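Local coordinates for translation initiation factor eIF2 assembly protein (Schizosaccharomyces pombe, PDB 4ZGP), which acts as an ATP-dependent chaperone of ATP-grasp fold that binds the gamma subunit of eIF2 and lets it assemble with the alpha and beta subunits, at residues V29-F34 with F238-F243. Sequence-based numbering, arbitrary orientation.
Sequences VLHCQF and FPDPDF
A histidine-carboxylate hydrogen bond from His-31 to Asp-240, with Pro-239 packed on the imidazole in a CH-pi contact, joins helix 26-31 to the loop leading into strand 243-250. The contact is small and partly buried. His-31 ND1 donates to Asp-240 OD2 at 2.8 Å, with an N-H...O angle of 162°. The acceptor lies almost in the plane of the imidazole. The bond reaches the syn side of OD2 but is tilted 30° out of the carboxylate plane. CG of Pro-239 lies over one imidazole face, toward its rim, 3.6 Å from the ring centroid. The proline and the carboxylate thus grip the ring from a face and an edge. Replacing His-31 by alanine is likely to leave Asp-240 OD2 without this donor and Pro-239 CG without the ring it packs on.

Phe-238 turns a ring edge to the backbone O of His-31 and the sulfur of Cys-32. Its CE1 is 3.4 Å from His-31 O. Cys-32 SG makes a sulfur-aromatic contact at the ring edge, 5.2 Å from the centroid and 3.9 Å from CZ. CG of Phe-238 is anti to its backbone N (chi1 -168°), which carries the ring to this edge-on meeting.

The side chain of Cys-32 is about 10 Å from the bound ADP. Val-29 O accepts a bond from NE1 of the ATP-binding Trp-118. Helix 26-31 thus lies against the loop, with Ile-259 of strand 253-261 touching both Cys-32 and Phe-238, while Lys-201 NZ, from between strands 193-199 and 202-208, bonds to the backbone O atoms of Phe-238 and Asp-240.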
ATOM      1  N   VAL A  29       3.288   4.638  12.122  1.00 24.02           N
ATOM      2  CA  VAL A  29       2.208   3.800  11.592  1.00 25.49           C
ATOM      3  C   VAL A  29       0.992   4.656  11.196  1.00 23.04           C
ATOM      4  O   VAL A  29       0.411   4.482  10.110  1.00 24.49           O
ATOM      5  CB  VAL A  29       1.804   2.700  12.623  1.00 26.69           C
ATOM      6  CG1 VAL A  29       0.534   1.992  12.201  1.00 28.37           C
ATOM      7  CG2 VAL A  29       2.941   1.697  12.781  1.00 26.41           C
ATOM      8  N   LEU A  30       0.631   5.594  12.056  1.00 25.03           N
ATOM      9  CA  LEU A  30      -0.477   6.507  11.772  1.00 26.74           C
ATOM     10  C   LEU A  30      -0.247   7.346  10.514  1.00 26.56           C
ATOM     11  O   LEU A  30      -1.194   7.624   9.771  1.00 21.65           O
ATOM     12  CB  LEU A  30      -0.732   7.454  12.962  1.00 25.95           C
ATOM     13  CG  LEU A  30      -1.397   6.874  14.216  1.00 29.24           C
ATOM     14  CD1 LEU A  30      -1.418   7.926  15.322  1.00 31.21           C
ATOM     15  CD2 LEU A  30      -2.807   6.387  13.900  1.00 26.87           C
ATOM     16  N   HIS A  31       0.997   7.780  10.285  1.00 20.26           N
ATOM     17  CA  HIS A  31       1.300   8.620   9.133  1.00 19.40           C
ATOM     18  C   HIS A  31       1.154   7.880   7.802  1.00 19.03           C
ATOM     19  O   HIS A  31       1.017   8.514   6.750  1.00 22.91           O
ATOM     20  CB  HIS A  31       2.725   9.189   9.239  1.00 23.14           C
ATOM     21  CG  HIS A  31       2.893  10.142  10.380  1.00 25.78           C
ATOM     22  ND1 HIS A  31       4.123  10.449  10.924  1.00 29.98           N
ATOM     23  CD2 HIS A  31       1.979  10.824  11.108  1.00 24.59           C
ATOM     24  CE1 HIS A  31       3.959  11.306  11.918  1.00 25.89           C
ATOM     25  NE2 HIS A  31       2.667  11.547  12.052  1.00 28.46           N
ATOM     26  N   CYS A  32       1.205   6.552   7.858  1.00 20.80           N
ATOM     27  CA  CYS A  32       1.134   5.729   6.655  1.00 22.42           C
ATOM     28  C   CYS A  32      -0.275   5.258   6.328  1.00 21.85           C
ATOM     29  O   CYS A  32      -0.458   4.537   5.339  1.00 20.11           O
ATOM     30  CB  CYS A  32       2.054   4.503   6.787  1.00 24.05           C
ATOM     31  SG  CYS A  32       3.778   4.995   6.560  1.00 26.24           S
ATOM     32  N   GLN A  33      -1.258   5.627   7.143  1.00 20.81           N
ATOM     33  CA  GLN A  33      -2.641   5.297   6.787  1.00 22.90           C
ATOM     34  C   GLN A  33      -2.989   5.926   5.455  1.00 22.91           C
ATOM     35  O   GLN A  33      -2.585   7.058   5.178  1.00 20.37           O
ATOM     36  CB  GLN A  33      -3.633   5.804   7.836  1.00 22.15           C
ATOM     37  CG  GLN A  33      -3.507   5.276   9.244  1.00 22.91           C
ATOM     38  CD  GLN A  33      -4.420   6.071  10.186  1.00 27.11           C
ATOM     39  OE1 GLN A  33      -5.541   5.668  10.452  1.00 27.63           O
ATOM     40  NE2 GLN A  33      -3.942   7.222  10.648  1.00 23.75           N
ATOM     41  N   PHE A  34      -3.768   5.220   4.633  1.00 20.54           N
ATOM     42  CA  PHE A  34      -4.133   5.741   3.317  1.00 19.24           C
ATOM     43  C   PHE A  34      -4.739   7.149   3.397  1.00 18.25           C
ATOM     44  O   PHE A  34      -4.354   8.046   2.653  1.00 21.92           O
ATOM     45  CB  PHE A  34      -5.138   4.795   2.625  1.00 19.22           C
ATOM     46  CG  PHE A  34      -5.341   5.105   1.186  1.00 23.53           C
ATOM     47  CD1 PHE A  34      -4.537   4.513   0.217  1.00 23.86           C
ATOM     48  CD2 PHE A  34      -6.343   5.975   0.790  1.00 22.91           C
ATOM     49  CE1 PHE A  34      -4.717   4.801  -1.120  1.00 27.47           C
ATOM     50  CE2 PHE A  34      -6.523   6.275  -0.549  1.00 20.18           C
ATOM     51  CZ  PHE A  34      -5.719   5.695  -1.501  1.00 22.53           C
ATOM     52  N   PHE A 238       5.512  14.628   3.447  1.00 19.10           N
ATOM     53  CA  PHE A 238       5.401  13.447   4.278  1.00 18.72           C
ATOM     54  C   PHE A 238       6.220  13.717   5.553  1.00 22.15           C
ATOM     55  O   PHE A 238       7.338  14.212   5.467  1.00 25.45           O
ATOM     56  CB  PHE A 238       5.882  12.168   3.559  1.00 22.45           C
ATOM     57  CG  PHE A 238       5.507  10.937   4.302  1.00 23.76           C
ATOM     58  CD1 PHE A 238       4.181  10.521   4.321  1.00 21.29           C
ATOM     59  CD2 PHE A 238       6.438  10.252   5.070  1.00 21.17           C
ATOM     60  CE1 PHE A 238       3.802   9.405   5.054  1.00 21.54           C
ATOM     61  CE2 PHE A 238       6.065   9.139   5.799  1.00 22.87           C
ATOM     62  CZ  PHE A 238       4.745   8.712   5.788  1.00 20.47           C
ATOM     63  N   PRO A 239       5.648  13.415   6.734  1.00 20.57           N
ATOM     64  CA  PRO A 239       6.205  13.993   7.965  1.00 21.48           C
ATOM     65  C   PRO A 239       7.398  13.253   8.566  1.00 27.11           C
ATOM     66  O   PRO A 239       8.042  13.829   9.447  1.00 31.35           O
ATOM     67  CB  PRO A 239       5.016  13.959   8.940  1.00 26.19           C
ATOM     68  CG  PRO A 239       4.117  12.920   8.436  1.00 25.26           C
ATOM     69  CD  PRO A 239       4.265  12.942   6.926  1.00 23.00           C
ATOM     70  N   ASP A 240       7.692  12.038   8.111  1.00 24.77           N
ATOM     71  CA  ASP A 240       8.815  11.269   8.676  1.00 25.73           C
ATOM     72  C   ASP A 240      10.028  11.246   7.734  1.00 26.27           C
ATOM     73  O   ASP A 240       9.868  11.306   6.530  1.00 23.05           O
ATOM     74  CB  ASP A 240       8.364   9.847   8.990  1.00 30.04           C
ATOM     75  CG  ASP A 240       7.207   9.813   9.971  1.00 32.71           C
ATOM     76  OD1 ASP A 240       7.251  10.586  10.949  1.00 30.42           O
ATOM     77  OD2 ASP A 240       6.271   9.010   9.772  1.00 30.12           O
ATOM     78  N   PRO A 241      11.255  11.174   8.296  1.00 25.85           N
ATOM     79  CA  PRO A 241      12.466  11.176   7.473  1.00 28.62           C
ATOM     80  C   PRO A 241      12.734   9.849   6.765  1.00 23.82           C
ATOM     81  O   PRO A 241      13.391   9.848   5.713  1.00 25.83           O
ATOM     82  CB  PRO A 241      13.572  11.463   8.499  1.00 27.71           C
ATOM     83  CG  PRO A 241      13.072  10.836   9.759  1.00 28.38           C
ATOM     84  CD  PRO A 241      11.566  11.104   9.740  1.00 29.94           C
ATOM     85  N   ASP A 242      12.272   8.750   7.353  1.00 23.68           N
ATOM     86  CA  ASP A 242      12.478   7.424   6.776  1.00 27.77           C
ATOM     87  C   ASP A 242      11.137   6.756   6.456  1.00 25.06           C
ATOM     88  O   ASP A 242      10.252   6.690   7.311  1.00 29.71           O
ATOM     89  CB  ASP A 242      13.246   6.510   7.728  1.00 23.74           C
ATOM     90  CG  ASP A 242      14.432   7.201   8.415  1.00 28.12           C
ATOM     91  OD1 ASP A 242      15.029   8.140   7.856  1.00 31.14           O
ATOM     92  OD2 ASP A 242      14.773   6.762   9.531  1.00 41.53           O
ATOM     93  N   PHE A 243      11.002   6.247   5.237  1.00 25.89           N
ATOM     94  CA  PHE A 243       9.771   5.562   4.848  1.00 22.71           C
ATOM     95  C   PHE A 243      10.011   4.797   3.551  1.00 19.71           C
ATOM     96  O   PHE A 243      11.097   4.859   2.978  1.00 20.34           O
ATOM     97  CB  PHE A 243       8.598   6.572   4.705  1.00 18.15           C
ATOM     98  CG  PHE A 243       8.824   7.670   3.678  1.00 21.53           C
ATOM     99  CD1 PHE A 243       9.513   8.829   4.010  1.00 22.35           C
ATOM    100  CD2 PHE A 243       8.324   7.548   2.375  1.00 27.34           C
ATOM    101  CE1 PHE A 243       9.698   9.857   3.076  1.00 23.03           C
ATOM    102  CE2 PHE A 243       8.514   8.570   1.430  1.00 25.27           C
ATOM    103  CZ  PHE A 243       9.195   9.723   1.781  1.00 25.47           C
TER